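Local structure of peroxiredoxin PRX1, mitochondrial (Saccharomyces cerevisiae, 5YKJ) at residues A[25-36]-A[62-70]; A[100-111]-A[116-127]. The protein probably reduces peroxides in yeast mitochondria as a 1-Cys peroxiredoxin, its oxidised cysteine being recycled through the glutathione and thioredoxin systems. All coordinates share one frame; numbering follows the deposited sequence.

In the fold
From the N terminus, helix 22-26 turns into strand 30-36, and interaction 1 sets this strand beside strand 63-69. The 25 residues between its segments include helices 46-53 and 55-59 and Cys44, present as S-hydroxycysteine, so this contact closes a beta-alpha-beta crossover. The chain then runs through helix 73-87 and strand 96-98 into interaction 2, where residues 100-111 meet 116-127 across only four intervening residues. The two contacts follow in series, neither nested nor crossed. They meet in space: Ser35 packs on Met110 and Val127, and Leu68 on Val104. Beyond interaction 2, strand 129-133 returns antiparallel along the other edge of strand 30-36.

Interaction 1 (A[25-36]-A[62-70]); sequences YLGDSWGVLFSH and NVKLIGLSV
Lys64 runs past Tyr25 to the end of helix 22-26. Its CG stands beside the backbone N (chi1 -71°), which sends the chain toward that helix. CB lies 3.9 Å from Tyr25 OH, and CG rests against Ser29 CB. CD sits over one face of the tyrosine ring, 4.3 Å from the centroid (CH-pi), and close to Tyr25 O; CE passes between that oxygen and Ser29 OG. A bend at chi4 (131°) then delivers NZ to two carbonyls, Tyr25 O at 3.2 Å and Leu26 O at 3.1 Å, with weak bonds to Ser29 OG and a water. Ser29 N meets Leu26 O from the opposite face of its carbonyl plane. The ammonium lies at the C-terminal helix end, where its charge probably matches the helix dipole. A methionine in its place would probably leave Tyr25 O without this donor and the helix end without its compensating charge.

Tyr25 OH donates to Leu65 O at 2.6 Å, an oxygen at the ring edge, near its plane, and ties helix 22-26 to strand 63-69. Ser29 OG bonds Asn62 OD1 at 2.8 Å, from above the amide plane. Along the whole pair the parallel strands, axes 21° apart, exchange seven backbone bonds. Gly67 CA makes a CH-pi contact over one face of the Phe34 ring, 3.7 Å from the centroid; a CB here would run into Phe34 CE2.

This is the heart of the thioredoxin-fold sheet: helices 46-53 and 153-169 pack on the face of Trp30, Val32 and Phe34, while strands 129-133 and 96-98 flank the pair.

Interaction 2 (A[100-111]-A[116-127]); sequences TFRNVAFLYDMV and FKNINDGSLKTV
Ser123 OG is held by three bonds. Arg102 NH1 donates to it at 2.9 Å in the guanidinium plane, NH2 adds a weak one, and the hydroxyl itself donates to the syn lone pair of Asp121 OD1 at 2.6 Å. The same carboxylate oxygen accepts from Ser123 N, closing an Asx turn that helps to hold the hydroxyl at the guanidinium edge. With the Arg102 chain extended from CG to NE, NE bonds Phe116 O at 2.8 Å, tilted from the guanidinium plane, and NH2 bonds Lys117 O at 3.2 Å, almost within that plane. The flat group is also sandwiched: Phe116 CE2 stands 3.3 Å above the centre of one face, its ring inclined by 42°, and Leu124 CD2 covers the rim of the opposite face. Rotation is therefore checked at the edges and on both faces.

Arg102 holds the N-cap position of helix 103-107, whose Val104 N and Ala105 N the Asp99 carboxylate meets. A Schellman motif ends the helix at Asp109; the partner segment is the loop leading into strand 129-133 of the central sheet. Past the helix, Thr126 OG1 donates to Met110 O at 2.6 Å, nearly in line with the carbonyl. Val111 CG1 packs on Val127 CG2 at 3.7 Å, and the Met110 side chain crosses Val127 at about a right angle. Beside the Arg102 cluster, a water bridges Thr100 O and Asn118 N.

Interaction 1 (A[25-36]-A[62-70])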
loop_
_atom_site.group_PDB
_atom_site.type_symbol
_atom_site.label_atom_id
_atom_site.label_comp_id
_atom_site.label_asym_id
_atom_site.label_seq_id
_atom_site.Cartn_x
_atom_site.Cartn_y
_atom_site.Cartn_z
ATOM N N TYR A 25 8.060 11.896 4.968
ATOM C CA TYR A 25 7.949 11.614 3.565
ATOM C C TYR A 25 6.487 11.571 3.134
ATOM O O TYR A 25 6.120 12.081 2.127
ATOM C CB TYR A 25 8.643 10.258 3.180
ATOM C CG TYR A 25 8.269 9.745 1.786
ATOM C CD1 TYR A 25 8.800 10.309 0.676
ATOM C CD2 TYR A 25 7.410 8.693 1.614
ATOM C CE1 TYR A 25 8.468 9.887 -0.573
ATOM C CE2 TYR A 25 7.076 8.244 0.370
ATOM C CZ TYR A 25 7.598 8.839 -0.735
ATOM O OH TYR A 25 7.261 8.408 -1.987
ATOM N N LEU A 26 5.681 10.887 3.918
ATOM C CA LEU A 26 4.287 10.740 3.617
ATOM C C LEU A 26 3.510 12.044 3.698
ATOM O O LEU A 26 2.663 12.272 2.958
ATOM C CB LEU A 26 3.632 9.731 4.553
ATOM C CG LEU A 26 3.957 8.261 4.385
ATOM C CD1 LEU A 26 3.263 7.467 5.465
ATOM C CD2 LEU A 26 3.603 7.776 2.995
ATOM N N GLY A 27 3.845 12.843 4.674
ATOM C CA GLY A 27 3.132 14.075 4.868
ATOM C C GLY A 27 1.689 13.804 5.156
ATOM O O GLY A 27 1.378 12.982 5.946
ATOM N N ASP A 28 0.815 14.518 4.474
ATOM C CA ASP A 28 -0.599 14.328 4.603
ATOM C C ASP A 28 -1.184 13.463 3.469
ATOM O O ASP A 28 -2.328 13.497 3.240
ATOM C CB ASP A 28 -1.359 15.652 4.637
ATOM C CG ASP A 28 -1.021 16.484 5.817
ATOM O OD1 ASP A 28 -0.796 15.960 6.898
ATOM O OD2 ASP A 28 -0.962 17.698 5.637
ATOM N N SER A 29 -0.356 12.718 2.772
ATOM C CA SER A 29 -0.803 11.880 1.710
ATOM C C SER A 29 -1.098 10.476 2.236
ATOM O O SER A 29 -0.701 10.126 3.305
ATOM C CB SER A 29 0.286 11.766 0.663
ATOM O OG SER A 29 0.484 12.964 -0.033
ATOM N N TRP A 30 -1.784 9.712 1.436
ATOM C CA TRP A 30 -1.969 8.306 1.732
ATOM C C TRP A 30 -0.617 7.692 1.314
ATOM O O TRP A 30 0.140 8.264 0.601
ATOM C CB TRP A 30 -3.089 7.663 0.898
ATOM C CG TRP A 30 -4.443 7.977 1.358
ATOM C CD1 TRP A 30 -5.078 9.156 1.246
ATOM C CD2 TRP A 30 -5.366 7.088 1.952
ATOM N NE1 TRP A 30 -6.332 9.077 1.764
ATOM C CE2 TRP A 30 -6.544 7.802 2.189
ATOM C CE3 TRP A 30 -5.330 5.754 2.288
ATOM C CZ2 TRP A 30 -7.641 7.231 2.793
ATOM C CZ3 TRP A 30 -6.457 5.179 2.867
ATOM C CH2 TRP A 30 -7.579 5.917 3.114
ATOM N N GLY A 31 -0.399 6.487 1.783
ATOM C CA GLY A 31 0.796 5.769 1.476
ATOM C C GLY A 31 0.604 4.280 1.166
ATOM O O GLY A 31 -0.249 3.677 1.679
ATOM N N VAL A 32 1.449 3.785 0.294
ATOM C CA VAL A 32 1.529 2.379 -0.015
ATOM C C VAL A 32 2.993 1.939 0.216
ATOM O O VAL A 32 3.862 2.337 -0.496
ATOM C CB VAL A 32 1.043 2.035 -1.431
ATOM C CG1 VAL A 32 1.224 0.561 -1.711
ATOM C CG2 VAL A 32 -0.404 2.350 -1.609
ATOM N N LEU A 33 3.199 1.127 1.253
ATOM C CA LEU A 33 4.497 0.601 1.537
ATOM C C LEU A 33 4.507 -0.869 1.052
ATOM O O LEU A 33 3.742 -1.635 1.520
ATOM C CB LEU A 33 4.830 0.708 3.012
ATOM C CG LEU A 33 6.054 0.051 3.617
ATOM C CD1 LEU A 33 7.304 0.662 3.071
ATOM C CD2 LEU A 33 5.992 0.067 5.138
ATOM N N PHE A 34 5.370 -1.179 0.100
ATOM C CA PHE A 34 5.474 -2.488 -0.468
ATOM C C PHE A 34 6.880 -3.067 -0.269
ATOM O O PHE A 34 7.816 -2.412 -0.383
ATOM C CB PHE A 34 5.067 -2.536 -1.948
ATOM C CG PHE A 34 5.752 -1.522 -2.832
ATOM C CD1 PHE A 34 5.222 -0.322 -3.006
ATOM C CD2 PHE A 34 6.913 -1.801 -3.466
ATOM C CE1 PHE A 34 5.805 0.586 -3.809
ATOM C CE2 PHE A 34 7.515 -0.886 -4.294
ATOM C CZ PHE A 34 6.967 0.307 -4.440
ATOM N N SER A 35 6.892 -4.350 0.055
ATOM C CA SER A 35 8.052 -5.056 0.452
ATOM C C SER A 35 8.568 -6.154 -0.472
ATOM O O SER A 35 7.839 -6.798 -1.083
ATOM C CB SER A 35 7.776 -5.672 1.825
ATOM O OG SER A 35 7.158 -4.741 2.637
ATOM N N HIS A 36 9.891 -6.258 -0.502
ATOM C CA HIS A 36 10.611 -7.230 -1.286
ATOM C C HIS A 36 11.744 -7.859 -0.495
ATOM O O HIS A 36 12.407 -7.227 0.185
ATOM C CB HIS A 36 11.136 -6.578 -2.574
ATOM C CG HIS A 36 10.052 -5.954 -3.365
ATOM N ND1 HIS A 36 9.286 -6.652 -4.249
ATOM C CD2 HIS A 36 9.574 -4.699 -3.373
ATOM C CE1 HIS A 36 8.352 -5.868 -4.725
ATOM N NE2 HIS A 36 8.514 -4.676 -4.225
ATOM N N ASN A 62 -3.559 11.312 -4.364
ATOM C CA ASN A 62 -2.831 11.752 -3.182
ATOM C C ASN A 62 -2.208 10.577 -2.413
ATOM O O ASN A 62 -2.281 10.518 -1.249
ATOM C CB ASN A 62 -3.677 12.604 -2.238
ATOM C CG ASN A 62 -2.857 13.303 -1.209
ATOM O OD1 ASN A 62 -1.770 13.703 -1.464
ATOM N ND2 ASN A 62 -3.417 13.454 -0.028
ATOM N N VAL A 63 -1.627 9.651 -3.153
ATOM C CA VAL A 63 -0.954 8.497 -2.600
ATOM C C VAL A 63 0.543 8.501 -2.977
ATOM O O VAL A 63 0.860 8.620 -4.090
ATOM C CB VAL A 63 -1.556 7.187 -3.119
ATOM C CG1 VAL A 63 -0.853 6.001 -2.506
ATOM C CG2 VAL A 63 -3.040 7.112 -2.835
ATOM N N LYS A 64 1.402 8.343 -1.985
ATOM C CA LYS A 64 2.820 8.251 -2.176
ATOM C C LYS A 64 3.242 6.784 -2.018
ATOM O O LYS A 64 2.826 6.124 -1.133
ATOM C CB LYS A 64 3.555 9.051 -1.140
ATOM C CG LYS A 64 3.409 10.531 -1.331
ATOM C CD LYS A 64 4.329 11.366 -0.488
ATOM C CE LYS A 64 4.002 12.805 -0.758
ATOM N NZ LYS A 64 3.825 13.626 0.433
ATOM N N LEU A 65 4.070 6.339 -2.945
ATOM C CA LEU A 65 4.597 5.010 -2.971
ATOM C C LEU A 65 5.957 4.983 -2.302
ATOM O O LEU A 65 6.663 5.921 -2.276
ATOM C CB LEU A 65 4.715 4.497 -4.417
ATOM C CG LEU A 65 3.447 4.447 -5.230
ATOM C CD1 LEU A 65 3.725 4.305 -6.701
ATOM C CD2 LEU A 65 2.657 3.248 -4.804
ATOM N N ILE A 66 6.244 3.846 -1.708
ATOM C CA ILE A 66 7.537 3.595 -1.102
ATOM C C ILE A 66 7.810 2.087 -1.042
ATOM O O ILE A 66 7.039 1.353 -0.588
ATOM C CB ILE A 66 7.721 4.289 0.245
ATOM C CG1 ILE A 66 9.128 4.119 0.721
ATOM C CG2 ILE A 66 6.713 3.798 1.252
ATOM C CD1 ILE A 66 9.536 5.184 1.704
ATOM N N GLY A 67 8.946 1.737 -1.552
ATOM C CA GLY A 67 9.321 0.392 -1.620
ATOM C C GLY A 67 10.329 -0.063 -0.505
ATOM O O GLY A 67 11.001 0.786 0.006
ATOM N N LEU A 68 10.393 -1.300 0.034
ATOM C CA LEU A 68 11.345 -1.722 0.964
ATOM C C LEU A 68 11.859 -3.004 0.367
ATOM O O LEU A 68 11.187 -3.830 -0.053
ATOM C CB LEU A 68 10.659 -2.004 2.315
ATOM C CG LEU A 68 11.500 -2.568 3.442
ATOM C CD1 LEU A 68 10.777 -2.391 4.744
ATOM C CD2 LEU A 68 11.709 -4.054 3.236
ATOM N N SER A 69 13.180 -3.131 0.456
ATOM C CA SER A 69 13.893 -4.312 0.032
ATOM C C SER A 69 15.108 -4.500 0.962
ATOM O O SER A 69 15.728 -3.546 1.289
ATOM C CB SER A 69 14.329 -4.249 -1.404
ATOM O OG SER A 69 14.947 -5.420 -1.729
ATOM N N VAL A 70 15.427 -5.745 1.337
ATOM C CA VAL A 70 16.521 -6.000 2.196
ATOM C C VAL A 70 17.880 -6.071 1.602
ATOM O O VAL A 70 18.460 -7.073 1.560
ATOM C CB VAL A 70 16.206 -7.261 3.023
ATOM C CG1 VAL A 70 17.234 -7.484 4.107
ATOM C CG2 VAL A 70 14.823 -7.169 3.586
HETATM O O HOH W 1 1.606 15.820 1.828
#

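Interaction 2 (A[100-111]-A[116-127])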
loop_
_atom_site.group_PDB
_atom_site.type_symbol
_atom_site.label_atom_id
_atom_site.label_comp_id
_atom_site.label_asym_id
_atom_site.label_seq_id
_atom_site.Cartn_x
_atom_site.Cartn_y
_atom_site.Cartn_z
ATOM N N THR A 100 19.224 -2.950 4.903
ATOM C CA THR A 100 20.301 -3.859 4.807
ATOM C C THR A 100 20.296 -4.942 5.891
ATOM O O THR A 100 20.627 -6.031 5.634
ATOM C CB THR A 100 21.599 -3.051 4.982
ATOM O OG1 THR A 100 21.596 -1.902 4.133
ATOM C CG2 THR A 100 22.770 -3.896 4.774
ATOM N N PHE A 101 19.913 -4.563 7.102
ATOM C CA PHE A 101 19.909 -5.450 8.267
ATOM C C PHE A 101 18.516 -5.877 8.779
ATOM O O PHE A 101 18.385 -6.319 9.863
ATOM C CB PHE A 101 20.803 -4.901 9.416
ATOM C CG PHE A 101 22.238 -4.608 8.992
ATOM C CD1 PHE A 101 23.142 -5.587 8.924
ATOM C CD2 PHE A 101 22.641 -3.367 8.671
ATOM C CE1 PHE A 101 24.456 -5.351 8.552
ATOM C CE2 PHE A 101 23.939 -3.111 8.276
ATOM C CZ PHE A 101 24.822 -4.121 8.217
ATOM N N ARG A 102 17.526 -5.669 7.945
ATOM C CA ARG A 102 16.157 -6.046 8.200
ATOM C C ARG A 102 15.517 -5.295 9.349
ATOM O O ARG A 102 14.533 -5.728 9.837
ATOM C CB ARG A 102 16.002 -7.553 8.520
ATOM C CG ARG A 102 16.702 -8.543 7.697
ATOM C CD ARG A 102 16.861 -9.833 8.501
ATOM N NE ARG A 102 17.743 -10.694 7.785
ATOM C CZ ARG A 102 17.585 -11.965 7.525
ATOM N NH1 ARG A 102 16.574 -12.653 7.971
ATOM N NH2 ARG A 102 18.503 -12.521 6.811
ATOM N N ASN A 103 16.090 -4.179 9.728
ATOM C CA ASN A 103 15.549 -3.455 10.846
ATOM C C ASN A 103 14.098 -2.937 10.624
ATOM O O ASN A 103 13.290 -3.001 11.489
ATOM C CB ASN A 103 16.496 -2.278 11.252
ATOM C CG ASN A 103 17.916 -2.724 11.532
ATOM O OD1 ASN A 103 18.136 -3.600 12.229
ATOM N ND2 ASN A 103 18.831 -2.088 10.945
ATOM N N VAL A 104 13.856 -2.371 9.452
ATOM C CA VAL A 104 12.530 -1.860 9.123
ATOM C C VAL A 104 11.515 -3.007 8.912
ATOM O O VAL A 104 10.428 -2.934 9.303
ATOM C CB VAL A 104 12.522 -0.860 7.936
ATOM C CG1 VAL A 104 11.124 -0.330 7.602
ATOM C CG2 VAL A 104 13.484 0.270 8.197
ATOM N N ALA A 105 11.986 -4.070 8.290
ATOM C CA ALA A 105 11.146 -5.231 8.087
ATOM C C ALA A 105 10.692 -5.808 9.419
ATOM O O ALA A 105 9.625 -6.219 9.565
ATOM C CB ALA A 105 11.919 -6.292 7.318
ATOM N N PHE A 106 11.619 -5.824 10.360
ATOM C CA PHE A 106 11.384 -6.293 11.707
ATOM C C PHE A 106 10.361 -5.405 12.415
ATOM O O PHE A 106 9.454 -5.876 13.012
ATOM C CB PHE A 106 12.721 -6.355 12.475
ATOM C CG PHE A 106 12.609 -6.809 13.918
ATOM C CD1 PHE A 106 12.257 -8.077 14.264
ATOM C CD2 PHE A 106 12.902 -5.924 14.910
ATOM C CE1 PHE A 106 12.168 -8.427 15.574
ATOM C CE2 PHE A 106 12.834 -6.292 16.211
ATOM C CZ PHE A 106 12.463 -7.538 16.545
ATOM N N LEU A 107 10.539 -4.103 12.234
ATOM C CA LEU A 107 9.643 -3.137 12.817
ATOM C C LEU A 107 8.203 -3.317 12.296
ATOM O O LEU A 107 7.285 -3.028 12.953
ATOM C CB LEU A 107 10.136 -1.719 12.541
ATOM C CG LEU A 107 9.254 -0.556 12.918
ATOM C CD1 LEU A 107 9.204 -0.433 14.434
ATOM C CD2 LEU A 107 9.808 0.711 12.316
ATOM N N TYR A 108 8.121 -3.805 11.083
ATOM C CA TYR A 108 6.843 -4.034 10.440
ATOM C C TYR A 108 6.305 -5.463 10.540
ATOM O O TYR A 108 5.421 -5.808 9.867
ATOM C CB TYR A 108 6.799 -3.445 9.004
ATOM C CG TYR A 108 6.430 -1.988 8.989
ATOM C CD1 TYR A 108 7.335 -1.040 9.368
ATOM C CD2 TYR A 108 5.165 -1.584 8.618
ATOM C CE1 TYR A 108 6.991 0.293 9.411
ATOM C CE2 TYR A 108 4.812 -0.263 8.660
ATOM C CZ TYR A 108 5.729 0.671 9.040
ATOM O OH TYR A 108 5.362 1.947 9.063
ATOM N N ASP A 109 6.948 -6.211 11.423
ATOM C CA ASP A 109 6.569 -7.568 11.777
ATOM C C ASP A 109 6.687 -8.644 10.695
ATOM O O ASP A 109 6.101 -9.669 10.811
ATOM C CB ASP A 109 5.160 -7.592 12.380
ATOM C CG ASP A 109 5.094 -7.003 13.789
ATOM O OD1 ASP A 109 6.033 -7.030 14.511
ATOM O OD2 ASP A 109 4.050 -6.530 14.166
ATOM N N MET A 110 7.471 -8.357 9.683
ATOM C CA MET A 110 7.668 -9.309 8.623
ATOM C C MET A 110 8.733 -10.369 8.889
ATOM O O MET A 110 8.755 -11.357 8.224
ATOM C CB MET A 110 7.927 -8.620 7.316
ATOM C CG MET A 110 6.726 -7.861 6.907
ATOM S SD MET A 110 6.973 -6.984 5.303
ATOM C CE MET A 110 7.998 -5.555 5.756
ATOM N N VAL A 111 9.590 -10.131 9.877
ATOM C CA VAL A 111 10.613 -11.069 10.292
ATOM C C VAL A 111 10.672 -11.024 11.833
ATOM O O VAL A 111 10.260 -10.089 12.399
ATOM C CB VAL A 111 11.996 -10.818 9.715
ATOM C CG1 VAL A 111 11.999 -11.053 8.233
ATOM C CG2 VAL A 111 12.494 -9.421 10.036
ATOM N N PHE A 116 20.846 -8.632 10.635
ATOM C CA PHE A 116 21.628 -9.334 9.668
ATOM C C PHE A 116 21.153 -9.191 8.279
ATOM O O PHE A 116 20.004 -9.121 8.011
ATOM C CB PHE A 116 21.838 -10.795 9.971
ATOM C CG PHE A 116 20.677 -11.462 10.548
ATOM C CD1 PHE A 116 20.337 -11.194 11.838
ATOM C CD2 PHE A 116 19.974 -12.383 9.844
ATOM C CE1 PHE A 116 19.290 -11.797 12.418
ATOM C CE2 PHE A 116 18.877 -12.984 10.408
ATOM C CZ PHE A 116 18.563 -12.704 11.708
ATOM N N LYS A 117 22.134 -9.219 7.417
ATOM C CA LYS A 117 21.857 -9.009 6.053
ATOM C C LYS A 117 21.332 -10.170 5.340
ATOM O O LYS A 117 21.234 -11.254 5.832
ATOM C CB LYS A 117 23.040 -8.456 5.318
ATOM C CG LYS A 117 24.318 -8.841 5.860
ATOM C CD LYS A 117 24.565 -10.212 5.333
ATOM C CE LYS A 117 25.950 -10.306 4.706
ATOM N NZ LYS A 117 26.869 -9.195 5.056
ATOM N N ASN A 118 21.043 -9.871 4.109
ATOM C CA ASN A 118 20.532 -10.842 3.263
ATOM C C ASN A 118 21.600 -11.863 2.979
ATOM O O ASN A 118 22.614 -11.663 2.391
ATOM C CB ASN A 118 20.200 -10.253 1.902
ATOM C CG ASN A 118 19.115 -11.009 1.186
ATOM O OD1 ASN A 118 19.120 -12.259 1.179
ATOM N ND2 ASN A 118 18.150 -10.267 0.634
ATOM N N ILE A 119 21.278 -12.965 3.534
ATOM C CA ILE A 119 21.864 -14.199 3.332
ATOM C C ILE A 119 20.678 -14.786 2.544
ATOM O O ILE A 119 19.437 -14.681 2.889
ATOM C CB ILE A 119 21.980 -15.015 4.639
ATOM C CG1 ILE A 119 23.186 -14.554 5.436
ATOM C CG2 ILE A 119 22.064 -16.498 4.381
ATOM C CD1 ILE A 119 24.334 -14.166 4.575
ATOM N N ASN A 120 21.013 -15.492 1.506
ATOM C CA ASN A 120 19.990 -16.221 0.774
ATOM C C ASN A 120 19.667 -17.572 1.456
ATOM O O ASN A 120 19.912 -18.592 0.877
ATOM C CB ASN A 120 20.526 -16.466 -0.629
ATOM C CG ASN A 120 19.849 -15.653 -1.661
ATOM O OD1 ASN A 120 19.858 -14.446 -1.602
ATOM N ND2 ASN A 120 19.291 -16.312 -2.640
ATOM N N ASP A 121 19.121 -17.565 2.662
ATOM C CA ASP A 121 18.770 -18.709 3.441
ATOM C C ASP A 121 17.266 -18.949 3.626
ATOM O O ASP A 121 16.900 -19.780 4.389
ATOM C CB ASP A 121 19.469 -18.646 4.797
ATOM C CG ASP A 121 18.937 -17.596 5.721
ATOM O OD1 ASP A 121 18.006 -16.910 5.357
ATOM O OD2 ASP A 121 19.474 -17.502 6.820
ATOM N N GLY A 122 16.419 -18.167 2.991
ATOM C CA GLY A 122 14.993 -18.359 3.133
ATOM C C GLY A 122 14.279 -17.651 4.261
ATOM O O GLY A 122 13.085 -17.647 4.307
ATOM N N SER A 123 15.038 -17.019 5.136
ATOM C CA SER A 123 14.462 -16.301 6.252
ATOM C C SER A 123 13.745 -15.008 5.820
ATOM O O SER A 123 13.063 -14.413 6.576
ATOM C CB SER A 123 15.510 -15.983 7.341
ATOM O OG SER A 123 16.583 -15.271 6.814
ATOM N N LEU A 124 13.928 -14.601 4.583
ATOM C CA LEU A 124 13.327 -13.351 4.092
ATOM C C LEU A 124 12.094 -13.463 3.205
ATOM O O LEU A 124 11.588 -12.509 2.741
ATOM C CB LEU A 124 14.372 -12.501 3.365
ATOM C CG LEU A 124 15.497 -12.027 4.275
ATOM C CD1 LEU A 124 16.665 -11.455 3.497
ATOM C CD2 LEU A 124 14.935 -10.973 5.224
ATOM N N LYS A 125 11.632 -14.678 3.049
ATOM C CA LYS A 125 10.513 -14.943 2.181
ATOM C C LYS A 125 9.261 -14.240 2.628
ATOM O O LYS A 125 8.406 -14.050 1.846
ATOM C CB LYS A 125 10.228 -16.445 2.104
ATOM C CG LYS A 125 11.297 -17.198 1.362
ATOM C CD LYS A 125 11.056 -18.690 1.339
ATOM C CE LYS A 125 11.107 -19.321 2.716
ATOM N NZ LYS A 125 11.662 -20.723 2.820
ATOM N N THR A 126 9.200 -13.910 3.894
ATOM C CA THR A 126 8.030 -13.232 4.445
ATOM C C THR A 126 8.038 -11.710 4.291
ATOM O O THR A 126 7.106 -11.070 4.638
ATOM C CB THR A 126 7.810 -13.610 5.924
ATOM O OG1 THR A 126 9.019 -13.436 6.620
ATOM C CG2 THR A 126 7.440 -15.038 6.064
ATOM N N VAL A 127 9.119 -11.185 3.742
ATOM C CA VAL A 127 9.226 -9.727 3.560
ATOM C C VAL A 127 8.541 -9.369 2.256
ATOM O O VAL A 127 9.123 -9.069 1.298
ATOM C CB VAL A 127 10.667 -9.278 3.586
ATOM C CG1 VAL A 127 10.728 -7.763 3.483
ATOM C CG2 VAL A 127 11.279 -9.704 4.902
HETATM O O HOH W 2 21.094 -7.334 3.159
#